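Local coordinates for protein 401aa long hypothetical glucose-1-phosphate thymidylyltransferase (Sulfolobus tokodaii, PDB 2GGO) that probably makes UDP-N-acetylglucosamine and UDP-N-acetylgalactosamine as a bifunctional enzyme, joining an acetyltransferase to a nucleotidyltransferase that also forms dTDP-glucose, at residues I108-I120 against N157-T169. Residues are numbered along the deposited sequence; the frame is centred on the assembly and turned at random.
Sequences ICNIITLKENAII and NAGIYKLNSDIFT
Lys162 reaches from its strand into the loop after helix 106-111, where its ammonium meets two backbone carbonyls, Leu114 O at 2.7 Å from NZ and Glu116 O at 2.8 Å from NZ, each approached from above the carbonyl plane. The chain leaves with CG anti to the backbone N (chi1 -157°) and then folds at chi2 and chi3, which brings NZ round to the loop carbonyls. In its own segment NZ also donates to Asn164 OD1, on a lone pair, and Glu92 adds a salt bridge. The aliphatic part slides past Ile111 in the opposite direction, tightly packed with CB 3.4 Å from Ile111 CG1. An alanine here would be likely to leave the carbonyls of Leu114 and Glu116 without their shared donor and Glu92 without this ionic mate. Strands 117-120 and 160-164 run antiparallel in the central mixed sheet of the GT-A nucleotidyltransferase domain, between strands 92-97 and 197-201. Ala118 and Lys162 form a hydrogen-bonded pair, with Ala118 N 2.9 Å from Lys162 O. Past it, Ile120 crosses Ile160, with Ile120 CD1 pressed to 3.5 Å from Ile160 CG2. Ile120 N donates to Ile160 O. Ile108 CG1, from the helix, meets the same Ile160 methyl. Just before the corner at Gly159, Ala158 N bonds to Ile120 O; the preceding residue, Asn157, probably contacts N-acetylglucosamine 1-phosphate, and its ND2 lies at the edge of the Tyr161 ring, in its plane. Tyr161 in turn lies alongside Ile119, pointing the same way. At the other end, Asn117 OD1 receives an almost straight bond (176°) from Asn164 N, 2.7 Å away. The side-chain amides of Asn117 and Asn164, which lie close, are turned 52° to each other.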
ATOM      1  N   ILE A 108     -13.937  -6.779  12.388  1.00 46.92           N
ATOM      2  CA  ILE A 108     -13.842  -8.142  11.905  1.00 45.39           C
ATOM      3  C   ILE A 108     -14.276  -9.090  13.011  1.00 44.39           C
ATOM      4  O   ILE A 108     -15.099  -9.954  12.788  1.00 44.61           O
ATOM      5  CB  ILE A 108     -12.430  -8.481  11.420  1.00 45.43           C
ATOM      6  CG1 ILE A 108     -12.144  -7.750  10.109  1.00 45.04           C
ATOM      7  CG2 ILE A 108     -12.277  -9.981  11.222  1.00 45.65           C
ATOM      8  CD1 ILE A 108     -10.706  -7.739   9.752  1.00 45.20           C
ATOM      9  N   CYS A 109     -13.742  -8.915  14.209  1.00 43.05           N
ATOM     10  CA  CYS A 109     -14.135  -9.754  15.322  1.00 42.47           C
ATOM     11  C   CYS A 109     -15.663  -9.755  15.499  1.00 41.82           C
ATOM     12  O   CYS A 109     -16.283 -10.712  15.970  1.00 41.58           O
ATOM     13  CB  CYS A 109     -13.463  -9.262  16.586  1.00 41.71           C
ATOM     14  SG  CYS A 109     -11.655  -9.259  16.608  1.00 42.33           S
ATOM     15  N   ASN A 110     -16.262  -8.672  15.089  1.00 41.29           N
ATOM     16  CA  ASN A 110     -17.644  -8.453  15.316  1.00 40.95           C
ATOM     17  C   ASN A 110     -18.466  -9.169  14.231  1.00 39.74           C
ATOM     18  O   ASN A 110     -19.415  -9.923  14.527  1.00 39.65           O
ATOM     19  CB  ASN A 110     -17.799  -6.947  15.300  1.00 41.95           C
ATOM     20  CG  ASN A 110     -19.156  -6.489  15.699  1.00 46.94           C
ATOM     21  OD1 ASN A 110     -19.288  -5.586  16.541  1.00 52.76           O
ATOM     22  ND2 ASN A 110     -20.194  -7.081  15.090  1.00 51.52           N
ATOM     23  N   ILE A 111     -18.061  -8.965  12.975  1.00 38.04           N
ATOM     24  CA  ILE A 111     -18.685  -9.587  11.793  1.00 35.93           C
ATOM     25  C   ILE A 111     -18.716 -11.133  11.824  1.00 34.77           C
ATOM     26  O   ILE A 111     -19.673 -11.751  11.384  1.00 34.63           O
ATOM     27  CB  ILE A 111     -18.053  -9.021  10.454  1.00 36.56           C
ATOM     28  CG1 ILE A 111     -18.991  -9.202   9.276  1.00 35.94           C
ATOM     29  CG2 ILE A 111     -16.728  -9.676  10.105  1.00 37.11           C
ATOM     30  CD1 ILE A 111     -18.546  -8.435   8.011  1.00 36.41           C
ATOM     31  N   ILE A 112     -17.688 -11.766  12.374  1.00 33.32           N
ATOM     32  CA  ILE A 112     -17.574 -13.226  12.285  1.00 31.66           C
ATOM     33  C   ILE A 112     -18.559 -13.932  13.211  1.00 32.02           C
ATOM     34  O   ILE A 112     -18.764 -15.151  13.120  1.00 29.57           O
ATOM     35  CB  ILE A 112     -16.126 -13.719  12.576  1.00 31.13           C
ATOM     36  CG1 ILE A 112     -15.694 -13.327  13.992  1.00 32.19           C
ATOM     37  CG2 ILE A 112     -15.171 -13.191  11.514  1.00 28.20           C
ATOM     38  CD1 ILE A 112     -14.217 -13.645  14.302  1.00 31.15           C
ATOM     39  N   THR A 113     -19.143 -13.154  14.122  1.00 32.87           N
ATOM     40  CA  THR A 113     -20.037 -13.706  15.147  1.00 35.00           C
ATOM     41  C   THR A 113     -21.454 -13.780  14.591  1.00 35.80           C
ATOM     42  O   THR A 113     -22.335 -14.227  15.297  1.00 36.93           O
ATOM     43  CB  THR A 113     -20.085 -12.825  16.404  1.00 34.36           C
ATOM     44  OG1 THR A 113     -20.531 -11.509  16.026  1.00 36.15           O
ATOM     45  CG2 THR A 113     -18.702 -12.705  17.041  1.00 35.48           C
ATOM     46  N   LEU A 114     -21.649 -13.337  13.336  1.00 37.52           N
ATOM     47  CA  LEU A 114     -22.969 -13.182  12.700  1.00 37.99           C
ATOM     48  C   LEU A 114     -23.263 -14.406  11.863  1.00 39.74           C
ATOM     49  O   LEU A 114     -22.365 -14.915  11.177  1.00 40.18           O
ATOM     50  CB  LEU A 114     -23.003 -11.957  11.776  1.00 37.09           C
ATOM     51  CG  LEU A 114     -22.694 -10.567  12.310  1.00 37.20           C
ATOM     52  CD1 LEU A 114     -22.851  -9.541  11.251  1.00 36.17           C
ATOM     53  CD2 LEU A 114     -23.605 -10.247  13.419  1.00 36.64           C
ATOM     54  N   LYS A 115     -24.530 -14.846  11.879  1.00 41.26           N
ATOM     55  CA  LYS A 115     -24.979 -15.975  11.103  1.00 41.48           C
ATOM     56  C   LYS A 115     -25.242 -15.523   9.693  1.00 42.42           C
ATOM     57  O   LYS A 115     -25.029 -16.284   8.744  1.00 41.62           O
ATOM     58  CB  LYS A 115     -26.259 -16.537  11.708  1.00 43.64           C
ATOM     59  CG  LYS A 115     -26.958 -17.605  10.862  1.00 44.55           C
ATOM     60  CD  LYS A 115     -27.164 -18.918  11.631  1.00 48.60           C
ATOM     61  CE  LYS A 115     -27.770 -20.020  10.720  1.00 49.03           C
ATOM     62  NZ  LYS A 115     -27.050 -20.222   9.398  1.00 51.15           N
ATOM     63  N   GLU A 116     -25.728 -14.292   9.560  1.00 42.99           N
ATOM     64  CA  GLU A 116     -26.071 -13.763   8.245  1.00 44.25           C
ATOM     65  C   GLU A 116     -24.842 -13.285   7.477  1.00 43.97           C
ATOM     66  O   GLU A 116     -23.763 -13.068   8.057  1.00 43.43           O
ATOM     67  CB  GLU A 116     -27.074 -12.614   8.342  1.00 44.95           C
ATOM     68  CG  GLU A 116     -27.930 -12.624   9.592  1.00 49.91           C
ATOM     69  CD  GLU A 116     -27.461 -11.597  10.582  1.00 55.04           C
ATOM     70  OE1 GLU A 116     -27.366 -11.885  11.812  1.00 55.61           O
ATOM     71  OE2 GLU A 116     -27.181 -10.480  10.100  1.00 59.83           O
ATOM     72  N   ASN A 117     -25.020 -13.145   6.165  1.00 43.15           N
ATOM     73  CA  ASN A 117     -24.050 -12.490   5.315  1.00 42.69           C
ATOM     74  C   ASN A 117     -23.953 -11.034   5.718  1.00 42.83           C
ATOM     75  O   ASN A 117     -24.964 -10.341   5.775  1.00 43.45           O
ATOM     76  CB  ASN A 117     -24.481 -12.589   3.869  1.00 42.79           C
ATOM     77  CG  ASN A 117     -24.510 -14.008   3.367  1.00 43.55           C
ATOM     78  OD1 ASN A 117     -23.499 -14.553   2.982  1.00 44.88           O
ATOM     79  ND2 ASN A 117     -25.694 -14.610   3.340  1.00 48.62           N
ATOM     80  N   ALA A 118     -22.739 -10.561   6.004  1.00 42.53           N
ATOM     81  CA  ALA A 118     -22.525  -9.143   6.337  1.00 42.24           C
ATOM     82  C   ALA A 118     -21.386  -8.485   5.517  1.00 42.29           C
ATOM     83  O   ALA A 118     -20.617  -9.159   4.835  1.00 42.17           O
ATOM     84  CB  ALA A 118     -22.295  -8.969   7.853  1.00 41.48           C
ATOM     85  N   ILE A 119     -21.283  -7.168   5.621  1.00 42.42           N
ATOM     86  CA  ILE A 119     -20.374  -6.390   4.806  1.00 43.30           C
ATOM     87  C   ILE A 119     -20.012  -5.131   5.559  1.00 43.12           C
ATOM     88  O   ILE A 119     -20.855  -4.546   6.225  1.00 42.60           O
ATOM     89  CB  ILE A 119     -21.037  -6.116   3.447  1.00 43.65           C
ATOM     90  CG1 ILE A 119     -20.454  -7.049   2.396  1.00 43.96           C
ATOM     91  CG2 ILE A 119     -20.976  -4.647   3.003  1.00 45.10           C
ATOM     92  CD1 ILE A 119     -20.896  -6.702   1.034  1.00 47.30           C
ATOM     93  N   ILE A 120     -18.736  -4.747   5.504  1.00 44.47           N
ATOM     94  CA  ILE A 120     -18.279  -3.519   6.171  1.00 44.96           C
ATOM     95  C   ILE A 120     -18.315  -2.347   5.199  1.00 45.62           C
ATOM     96  O   ILE A 120     -18.002  -2.489   4.025  1.00 46.08           O
ATOM     97  CB  ILE A 120     -16.931  -3.708   6.905  1.00 44.68           C
ATOM     98  CG1 ILE A 120     -17.155  -4.684   8.070  1.00 44.67           C
ATOM     99  CG2 ILE A 120     -16.392  -2.376   7.440  1.00 43.77           C
ATOM    100  CD1 ILE A 120     -15.914  -5.220   8.733  1.00 45.87           C
ATOM    101  N   ASN A 157     -18.207   0.552  -0.086  1.00 57.74           N
ATOM    102  CA  ASN A 157     -17.786  -0.808   0.198  1.00 55.17           C
ATOM    103  C   ASN A 157     -16.340  -0.854   0.718  1.00 53.74           C
ATOM    104  O   ASN A 157     -15.407  -0.639  -0.050  1.00 53.48           O
ATOM    105  CB  ASN A 157     -17.940  -1.663  -1.060  1.00 55.11           C
ATOM    106  CG  ASN A 157     -17.508  -3.118  -0.854  1.00 55.06           C
ATOM    107  OD1 ASN A 157     -17.253  -3.559   0.266  1.00 55.92           O
ATOM    108  ND2 ASN A 157     -17.437  -3.863  -1.940  1.00 52.81           N
ATOM    109  N   ALA A 158     -16.165  -1.124   2.017  1.00 51.29           N
ATOM    110  CA  ALA A 158     -14.834  -1.212   2.645  1.00 49.52           C
ATOM    111  C   ALA A 158     -14.020  -2.463   2.246  1.00 48.34           C
ATOM    112  O   ALA A 158     -12.865  -2.589   2.656  1.00 48.70           O
ATOM    113  CB  ALA A 158     -14.949  -1.132   4.150  1.00 48.87           C
ATOM    114  N   GLY A 159     -14.614  -3.369   1.457  1.00 46.59           N
ATOM    115  CA  GLY A 159     -13.974  -4.610   0.993  1.00 44.05           C
ATOM    116  C   GLY A 159     -13.619  -5.662   2.039  1.00 43.22           C
ATOM    117  O   GLY A 159     -12.686  -6.443   1.827  1.00 42.12           O
ATOM    118  N   ILE A 160     -14.343  -5.663   3.165  1.00 42.11           N
ATOM    119  CA  ILE A 160     -14.306  -6.731   4.198  1.00 41.44           C
ATOM    120  C   ILE A 160     -15.659  -7.484   4.294  1.00 41.20           C
ATOM    121  O   ILE A 160     -16.669  -6.943   4.730  1.00 40.74           O
ATOM    122  CB  ILE A 160     -13.950  -6.165   5.591  1.00 41.11           C
ATOM    123  CG1 ILE A 160     -12.570  -5.506   5.556  1.00 39.75           C
ATOM    124  CG2 ILE A 160     -14.010  -7.275   6.676  1.00 40.63           C
ATOM    125  CD1 ILE A 160     -12.355  -4.506   6.639  1.00 38.65           C
ATOM    126  N   TYR A 161     -15.672  -8.729   3.847  1.00 41.89           N
ATOM    127  CA  TYR A 161     -16.903  -9.495   3.735  1.00 42.71           C
ATOM    128  C   TYR A 161     -16.920 -10.661   4.693  1.00 42.81           C
ATOM    129  O   TYR A 161     -15.893 -11.268   4.941  1.00 42.28           O
ATOM    130  CB  TYR A 161     -17.013 -10.089   2.333  1.00 43.83           C
ATOM    131  CG  TYR A 161     -16.977  -9.090   1.216  1.00 44.83           C
ATOM    132  CD1 TYR A 161     -16.449  -9.436  -0.018  1.00 47.13           C
ATOM    133  CD2 TYR A 161     -17.461  -7.789   1.387  1.00 46.57           C
ATOM    134  CE1 TYR A 161     -16.418  -8.513  -1.081  1.00 48.72           C
ATOM    135  CE2 TYR A 161     -17.428  -6.848   0.340  1.00 48.25           C
ATOM    136  CZ  TYR A 161     -16.925  -7.222  -0.902  1.00 48.33           C
ATOM    137  OH  TYR A 161     -16.895  -6.312  -1.959  1.00 48.59           O
ATOM    138  N   LYS A 162     -18.099 -10.990   5.198  1.00 43.14           N
ATOM    139  CA  LYS A 162     -18.329 -12.267   5.881  1.00 44.02           C
ATOM    140  C   LYS A 162     -19.507 -12.911   5.136  1.00 45.61           C
ATOM    141  O   LYS A 162     -20.668 -12.491   5.279  1.00 45.01           O
ATOM    142  CB  LYS A 162     -18.666 -12.043   7.364  1.00 43.14           C
ATOM    143  CG  LYS A 162     -18.409 -13.185   8.305  1.00 40.82           C
ATOM    144  CD  LYS A 162     -19.388 -14.345   8.149  1.00 41.70           C
ATOM    145  CE  LYS A 162     -20.817 -13.964   8.541  1.00 41.41           C
ATOM    146  NZ  LYS A 162     -21.835 -15.080   8.498  1.00 39.52           N
ATOM    147  N   LEU A 163     -19.187 -13.913   4.324  1.00 47.85           N
ATOM    148  CA  LEU A 163     -20.139 -14.467   3.377  1.00 49.84           C
ATOM    149  C   LEU A 163     -20.312 -15.944   3.643  1.00 52.13           C
ATOM    150  O   LEU A 163     -19.346 -16.649   3.989  1.00 51.66           O
ATOM    151  CB  LEU A 163     -19.689 -14.239   1.922  1.00 49.47           C
ATOM    152  CG  LEU A 163     -19.416 -12.805   1.430  1.00 47.98           C
ATOM    153  CD1 LEU A 163     -18.802 -12.835   0.067  1.00 46.43           C
ATOM    154  CD2 LEU A 163     -20.648 -11.920   1.432  1.00 47.93           C
ATOM    155  N   ASN A 164     -21.562 -16.386   3.516  1.00 54.88           N
ATOM    156  CA  ASN A 164     -21.899 -17.807   3.611  1.00 58.00           C
ATOM    157  C   ASN A 164     -21.893 -18.486   2.233  1.00 60.00           C
ATOM    158  O   ASN A 164     -21.971 -17.809   1.202  1.00 60.29           O
ATOM    159  CB  ASN A 164     -23.233 -17.978   4.321  1.00 57.80           C
ATOM    160  CG  ASN A 164     -23.366 -17.062   5.510  1.00 57.74           C
ATOM    161  OD1 ASN A 164     -22.519 -17.048   6.400  1.00 56.17           O
ATOM    162  ND2 ASN A 164     -24.430 -16.279   5.526  1.00 58.02           N
ATOM    163  N   SER A 165     -21.782 -19.810   2.219  1.00 62.58           N
ATOM    164  CA  SER A 165     -21.685 -20.571   0.976  1.00 65.32           C
ATOM    165  C   SER A 165     -22.780 -20.270  -0.084  1.00 67.55           C
ATOM    166  O   SER A 165     -22.653 -20.686  -1.238  1.00 68.30           O
ATOM    167  CB  SER A 165     -21.612 -22.068   1.296  1.00 65.20           C
ATOM    168  OG  SER A 165     -22.453 -22.388   2.396  1.00 65.01           O
ATOM    169  N   ASP A 166     -23.834 -19.540   0.292  1.00 70.00           N
ATOM    170  CA  ASP A 166     -24.843 -19.045  -0.665  1.00 72.33           C
ATOM    171  C   ASP A 166     -24.256 -18.127  -1.712  1.00 73.97           C
ATOM    172  O   ASP A 166     -24.896 -17.866  -2.727  1.00 74.19           O
ATOM    173  CB  ASP A 166     -25.926 -18.226   0.028  1.00 72.39           C
ATOM    174  CG  ASP A 166     -26.380 -18.838   1.308  1.00 73.51           C
ATOM    175  OD1 ASP A 166     -26.345 -20.088   1.393  1.00 74.30           O
ATOM    176  OD2 ASP A 166     -26.762 -18.063   2.223  1.00 74.80           O
ATOM    177  N   ILE A 167     -23.067 -17.594  -1.452  1.00 75.92           N
ATOM    178  CA  ILE A 167     -22.451 -16.703  -2.406  1.00 77.93           C
ATOM    179  C   ILE A 167     -22.181 -17.400  -3.753  1.00 80.03           C
ATOM    180  O   ILE A 167     -22.333 -16.775  -4.812  1.00 80.19           O
ATOM    181  CB  ILE A 167     -21.172 -16.013  -1.849  1.00 77.67           C
ATOM    182  CG1 ILE A 167     -20.877 -14.722  -2.636  1.00 77.47           C
ATOM    183  CG2 ILE A 167     -19.959 -16.964  -1.853  1.00 76.60           C
ATOM    184  CD1 ILE A 167     -22.077 -13.770  -2.800  1.00 75.86           C
ATOM    185  N   PHE A 168     -21.821 -18.688  -3.708  1.00 82.30           N
ATOM    186  CA  PHE A 168     -21.446 -19.435  -4.918  1.00 84.56           C
ATOM    187  C   PHE A 168     -22.588 -19.522  -5.930  1.00 85.73           C
ATOM    188  O   PHE A 168     -22.378 -19.379  -7.134  1.00 85.63           O
ATOM    189  CB  PHE A 168     -20.919 -20.820  -4.554  1.00 84.85           C
ATOM    190  CG  PHE A 168     -19.746 -20.789  -3.616  1.00 86.31           C
ATOM    191  CD1 PHE A 168     -18.489 -20.372  -4.063  1.00 87.23           C
ATOM    192  CD2 PHE A 168     -19.894 -21.172  -2.278  1.00 87.44           C
ATOM    193  CE1 PHE A 168     -17.395 -20.341  -3.187  1.00 87.81           C
ATOM    194  CE2 PHE A 168     -18.807 -21.143  -1.393  1.00 87.58           C
ATOM    195  CZ  PHE A 168     -17.556 -20.734  -1.853  1.00 86.88           C
ATOM    196  N   THR A 169     -23.795 -19.725  -5.419  1.00 87.52           N
ATOM    197  CA  THR A 169     -24.998 -19.721  -6.230  1.00 89.54           C
ATOM    198  C   THR A 169     -25.083 -18.500  -7.162  1.00 91.10           C
ATOM    199  O   THR A 169     -25.178 -18.658  -8.385  1.00 91.31           O
ATOM    200  CB  THR A 169     -26.243 -19.813  -5.333  1.00 89.32           C
ATOM    201  OG1 THR A 169     -26.162 -21.008  -4.551  1.00 89.00           O
ATOM    202  CG2 THR A 169     -27.520 -19.845  -6.165  1.00 89.99           C
TER
HETATM  203  O   HOH W   1     -17.386  -4.600   2.811  1.00 43.11           O